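Long-range contact in prephenate dehydrogenase (PDB 3KTD), which probably catalyses the NAD(P)+-dependent oxidative decarboxylation of prephenate to 4-hydroxyphenylpyruvate, a step toward tyrosine: residues T201-D213 with Y227-V241. Sequence-based numbering, arbitrary orientation.
Sequences THILAETLAIVGD and YRDSTRVAGTDPGLV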
loop_
_atom_site.group_PDB
_atom_site.type_symbol
_atom_site.label_atom_id
_atom_site.label_comp_id
_atom_site.label_asym_id
_atom_site.label_seq_id
_atom_site.Cartn_x
_atom_site.Cartn_y
_atom_site.Cartn_z
ATOM N N THR A 201 8.271 -5.164 2.830
ATOM C CA THR A 201 7.260 -4.171 2.452
ATOM C C THR A 201 7.978 -2.937 1.932
ATOM O O THR A 201 7.665 -2.424 0.850
ATOM C CB THR A 201 6.338 -3.796 3.625
ATOM O OG1 THR A 201 5.681 -4.971 4.107
ATOM C CG2 THR A 201 5.281 -2.760 3.207
ATOM N N HIS A 202 8.973 -2.489 2.693
ATOM C CA HIS A 202 9.781 -1.330 2.287
ATOM C C HIS A 202 10.610 -1.565 1.015
ATOM O O HIS A 202 10.691 -0.678 0.185
ATOM C CB HIS A 202 10.665 -0.854 3.439
ATOM C CG HIS A 202 9.910 -0.122 4.504
ATOM N ND1 HIS A 202 9.600 -0.685 5.722
ATOM C CD2 HIS A 202 9.371 1.120 4.515
ATOM C CE1 HIS A 202 8.921 0.186 6.445
ATOM N NE2 HIS A 202 8.764 1.288 5.734
ATOM N N ILE A 203 11.198 -2.750 0.860
ATOM C CA ILE A 203 11.993 -3.056 -0.324
ATOM C C ILE A 203 11.122 -3.019 -1.587
ATOM O O ILE A 203 11.505 -2.424 -2.587
ATOM C CB ILE A 203 12.647 -4.436 -0.243
ATOM C CG1 ILE A 203 13.705 -4.488 0.857
ATOM C CG2 ILE A 203 13.312 -4.773 -1.562
ATOM C CD1 ILE A 203 14.973 -3.739 0.528
ATOM N N LEU A 204 9.952 -3.651 -1.526
ATOM C CA LEU A 204 9.027 -3.689 -2.652
ATOM C C LEU A 204 8.512 -2.291 -2.989
ATOM O O LEU A 204 8.332 -1.961 -4.164
ATOM C CB LEU A 204 7.855 -4.625 -2.366
ATOM C CG LEU A 204 8.184 -6.105 -2.137
ATOM C CD1 LEU A 204 6.944 -6.884 -1.782
ATOM C CD2 LEU A 204 8.853 -6.724 -3.349
ATOM N N ALA A 205 8.289 -1.474 -1.960
ATOM C CA ALA A 205 7.850 -0.090 -2.145
ATOM C C ALA A 205 8.876 0.747 -2.931
ATOM O O ALA A 205 8.510 1.513 -3.834
ATOM C CB ALA A 205 7.573 0.539 -0.811
ATOM N N GLU A 206 10.156 0.598 -2.599
ATOM C CA GLU A 206 11.208 1.313 -3.330
ATOM C C GLU A 206 11.214 0.842 -4.796
ATOM O O GLU A 206 11.245 1.654 -5.727
ATOM C CB GLU A 206 12.605 1.060 -2.734
ATOM C CG GLU A 206 12.808 1.310 -1.214
ATOM C CD GLU A 206 12.735 2.771 -0.775
ATOM O OE1 GLU A 206 12.197 3.631 -1.511
ATOM O OE2 GLU A 206 13.209 3.046 0.346
ATOM N N THR A 207 11.182 -0.478 -4.971
ATOM C CA THR A 207 11.254 -1.100 -6.281
ATOM C C THR A 207 10.156 -0.593 -7.200
ATOM O O THR A 207 10.411 -0.283 -8.360
ATOM C CB THR A 207 11.127 -2.630 -6.178
ATOM O OG1 THR A 207 12.056 -3.128 -5.208
ATOM C CG2 THR A 207 11.404 -3.273 -7.530
ATOM N N LEU A 208 8.940 -0.508 -6.667
ATOM C CA LEU A 208 7.782 -0.081 -7.438
ATOM C C LEU A 208 7.920 1.373 -7.855
ATOM O O LEU A 208 7.571 1.732 -8.978
ATOM C CB LEU A 208 6.496 -0.276 -6.626
ATOM C CG LEU A 208 5.204 0.188 -7.314
ATOM C CD1 LEU A 208 4.959 -0.599 -8.595
ATOM C CD2 LEU A 208 4.000 0.101 -6.374
ATOM N N ALA A 209 8.429 2.213 -6.958
ATOM C CA ALA A 209 8.580 3.631 -7.284
ATOM C C ALA A 209 9.545 3.835 -8.445
ATOM O O ALA A 209 9.318 4.698 -9.301
ATOM C CB ALA A 209 9.022 4.427 -6.075
ATOM N N ILE A 210 10.614 3.043 -8.469
ATOM C CA ILE A 210 11.621 3.141 -9.521
ATOM C C ILE A 210 11.036 2.693 -10.861
ATOM O O ILE A 210 11.141 3.420 -11.861
ATOM C CB ILE A 210 12.868 2.307 -9.197
ATOM C CG1 ILE A 210 13.601 2.896 -7.991
ATOM C CG2 ILE A 210 13.812 2.270 -10.399
ATOM C CD1 ILE A 210 14.694 2.000 -7.458
ATOM N N VAL A 211 10.404 1.517 -10.875
ATOM C CA VAL A 211 9.799 0.989 -12.102
ATOM C C VAL A 211 8.744 1.947 -12.671
ATOM O O VAL A 211 8.599 2.074 -13.893
ATOM C CB VAL A 211 9.195 -0.416 -11.903
ATOM C CG1 VAL A 211 8.522 -0.914 -13.198
ATOM C CG2 VAL A 211 10.277 -1.401 -11.452
ATOM N N GLY A 212 8.024 2.627 -11.788
ATOM C CA GLY A 212 7.038 3.624 -12.207
ATOM C C GLY A 212 7.701 4.875 -12.750
ATOM O O GLY A 212 7.321 5.382 -13.816
ATOM N N ASP A 213 8.696 5.365 -12.016
ATOM C CA ASP A 213 9.467 6.529 -12.438
ATOM C C ASP A 213 10.155 6.269 -13.783
ATOM O O ASP A 213 10.219 7.161 -14.624
ATOM C CB ASP A 213 10.511 6.903 -11.386
ATOM C CG ASP A 213 11.384 8.074 -11.821
ATOM O OD1 ASP A 213 10.865 9.203 -11.974
ATOM O OD2 ASP A 213 12.601 7.861 -12.001
ATOM N N TYR A 227 -1.187 2.689 -6.616
ATOM C CA TYR A 227 0.220 3.089 -6.687
ATOM C C TYR A 227 0.622 4.012 -5.556
ATOM O O TYR A 227 1.688 3.853 -4.975
ATOM C CB TYR A 227 0.496 3.791 -8.004
ATOM C CG TYR A 227 1.948 4.030 -8.279
ATOM C CD1 TYR A 227 2.757 3.013 -8.754
ATOM C CD2 TYR A 227 2.509 5.292 -8.099
ATOM C CE1 TYR A 227 4.091 3.240 -9.036
ATOM C CE2 TYR A 227 3.843 5.532 -8.369
ATOM C CZ TYR A 227 4.632 4.505 -8.841
ATOM O OH TYR A 227 5.964 4.740 -9.118
ATOM N N ARG A 228 -0.217 5.004 -5.281
ATOM C CA ARG A 228 -0.005 5.897 -4.151
ATOM C C ARG A 228 0.240 5.091 -2.891
ATOM O O ARG A 228 1.219 5.321 -2.184
ATOM C CB ARG A 228 -1.216 6.806 -3.925
ATOM C CG ARG A 228 -1.211 8.108 -4.719
ATOM C CD ARG A 228 -2.350 9.024 -4.267
ATOM N NE ARG A 228 -2.155 10.396 -4.730
ATOM N N ASP A 229 -0.637 4.121 -2.641
ATOM C CA ASP A 229 -0.564 3.303 -1.423
ATOM C C ASP A 229 0.657 2.385 -1.370
ATOM O O ASP A 229 1.318 2.275 -0.330
ATOM C CB ASP A 229 -1.838 2.453 -1.268
ATOM C CG ASP A 229 -3.090 3.292 -1.080
ATOM O OD1 ASP A 229 -2.987 4.537 -1.104
ATOM O OD2 ASP A 229 -4.181 2.701 -0.922
ATOM N N SER A 230 0.940 1.721 -2.485
ATOM C CA SER A 230 2.047 0.773 -2.545
ATOM C C SER A 230 3.414 1.429 -2.572
ATOM O O SER A 230 4.392 0.747 -2.305
ATOM C CB SER A 230 1.907 -0.167 -3.743
ATOM O OG SER A 230 0.855 -1.092 -3.536
ATOM N N THR A 231 3.503 2.721 -2.894
ATOM C CA THR A 231 4.798 3.418 -2.886
ATOM C C THR A 231 4.942 4.440 -1.742
ATOM O O THR A 231 5.947 5.151 -1.677
ATOM C CB THR A 231 5.080 4.123 -4.231
ATOM O OG1 THR A 231 4.035 5.055 -4.525
ATOM C CG2 THR A 231 5.178 3.109 -5.354
ATOM N N ARG A 232 3.967 4.486 -0.829
ATOM C CA ARG A 232 3.958 5.489 0.248
ATOM C C ARG A 232 5.172 5.405 1.152
ATOM O O ARG A 232 5.826 6.413 1.395
ATOM C CB ARG A 232 2.694 5.384 1.102
ATOM C CG ARG A 232 2.592 6.482 2.186
ATOM C CD ARG A 232 1.319 6.394 3.062
ATOM N NE ARG A 232 0.145 5.871 2.350
ATOM C CZ ARG A 232 -0.491 6.481 1.344
ATOM N NH1 ARG A 232 -0.076 7.658 0.867
ATOM N NH2 ARG A 232 -1.543 5.888 0.785
ATOM N N VAL A 233 5.476 4.208 1.635
ATOM C CA VAL A 233 6.616 4.020 2.539
ATOM C C VAL A 233 7.986 4.233 1.871
ATOM O O VAL A 233 9.016 4.234 2.558
ATOM C CB VAL A 233 6.591 2.646 3.218
ATOM C CG1 VAL A 233 5.295 2.469 3.971
ATOM C CG2 VAL A 233 6.774 1.543 2.194
ATOM N N ALA A 234 7.993 4.405 0.546
ATOM C CA ALA A 234 9.205 4.764 -0.196
ATOM C C ALA A 234 9.532 6.226 0.061
ATOM O O ALA A 234 10.581 6.724 -0.362
ATOM C CB ALA A 234 9.006 4.548 -1.668
ATOM N N GLY A 235 8.598 6.913 0.722
ATOM C CA GLY A 235 8.788 8.278 1.163
ATOM C C GLY A 235 9.570 8.342 2.460
ATOM O O GLY A 235 10.164 9.374 2.754
ATOM N N THR A 236 9.585 7.262 3.247
ATOM C CA THR A 236 10.359 7.291 4.493
ATOM C C THR A 236 11.836 7.519 4.163
ATOM O O THR A 236 12.263 7.424 3.008
ATOM C CB THR A 236 10.205 6.037 5.415
ATOM O OG1 THR A 236 10.837 4.904 4.815
ATOM C CG2 THR A 236 8.731 5.732 5.742
ATOM N N ASP A 237 12.602 7.830 5.197
ATOM C CA ASP A 237 13.972 8.258 5.033
ATOM C C ASP A 237 14.889 7.126 4.595
ATOM O O ASP A 237 14.860 6.042 5.176
ATOM C CB ASP A 237 14.481 8.854 6.338
ATOM C CG ASP A 237 15.680 9.729 6.129
ATOM O OD1 ASP A 237 16.777 9.184 5.849
ATOM O OD2 ASP A 237 15.517 10.967 6.237
ATOM N N PRO A 238 15.717 7.382 3.572
ATOM C CA PRO A 238 16.672 6.378 3.127
ATOM C C PRO A 238 17.548 5.853 4.266
ATOM O O PRO A 238 17.825 4.652 4.314
ATOM C CB PRO A 238 17.517 7.127 2.097
ATOM C CG PRO A 238 16.637 8.197 1.588
ATOM C CD PRO A 238 15.721 8.575 2.706
ATOM N N GLY A 239 17.973 6.733 5.173
ATOM C CA GLY A 239 18.806 6.322 6.301
ATOM C C GLY A 239 18.142 5.233 7.129
ATOM O O GLY A 239 18.779 4.240 7.504
ATOM N N LEU A 240 16.848 5.408 7.386
ATOM C CA LEU A 240 16.077 4.450 8.190
ATOM C C LEU A 240 15.796 3.149 7.443
ATOM O O LEU A 240 15.965 2.066 8.011
ATOM C CB LEU A 240 14.765 5.087 8.676
ATOM C CG LEU A 240 14.996 6.369 9.491
ATOM C CD1 LEU A 240 13.681 6.946 10.028
ATOM C CD2 LEU A 240 15.996 6.105 10.625
ATOM N N VAL A 241 15.378 3.257 6.181
ATOM C CA VAL A 241 15.091 2.074 5.359
ATOM C C VAL A 241 16.318 1.173 5.297
ATOM O O VAL A 241 16.200 -0.052 5.355
ATOM C CB VAL A 241 14.655 2.444 3.921
ATOM C CG1 VAL A 241 14.349 1.192 3.118
ATOM C CG2 VAL A 241 13.440 3.353 3.942
HETATM O O HOH W 1 7.613 7.187 -8.977
#
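In the helical dimerization domain, helix 187-214 packs through His202, Ala205, Glu206 and Leu208 against the end of helix 225-230 and the link that leads from it into helix 238-247. The two backbones come closest where Ala205 CA lies 4.7 Å from Thr231 CA. Ala205 CB rests on Val233 CG2 and beside Ser230 O, which also receives a CA-H...O contact from Ala205. Val233 meets the His202 side chain roughly perpendicularly, its CB 3.4 Å from His202 CD2, while Val233 O lies at the ring edge, in plane. Glu206 starts away from the link, but a bend at chi2 (-69°) brings its carboxylate back: OE1 comes up against Ala234 CB and OE2 lies 3.5 Å from Val241 CG1. Toward the other end, Leu208 and Tyr227 run alongside each other, pointing opposite ways, Leu208 CG 3.7 Å from Tyr227 CE1. Thr231 CG2 sits on one face of the Tyr227 ring, displaced toward its rim, and also touches Leu208; Thr231 OG1 bonds back to Tyr227 O (2.7 Å), setting the threonine's rotation and so its methyl's place. A water accepts from Tyr227 OH and donates to Ala209 O, bridging the two segments. Met244 of helix 238-247 touches His202; helix 278-293 of the second subunit lies alongside, its Tyr291 edge-to-face with Tyr227, its Arg290 salt-bridged to Asp213 and its Gly284 packed on Glu206.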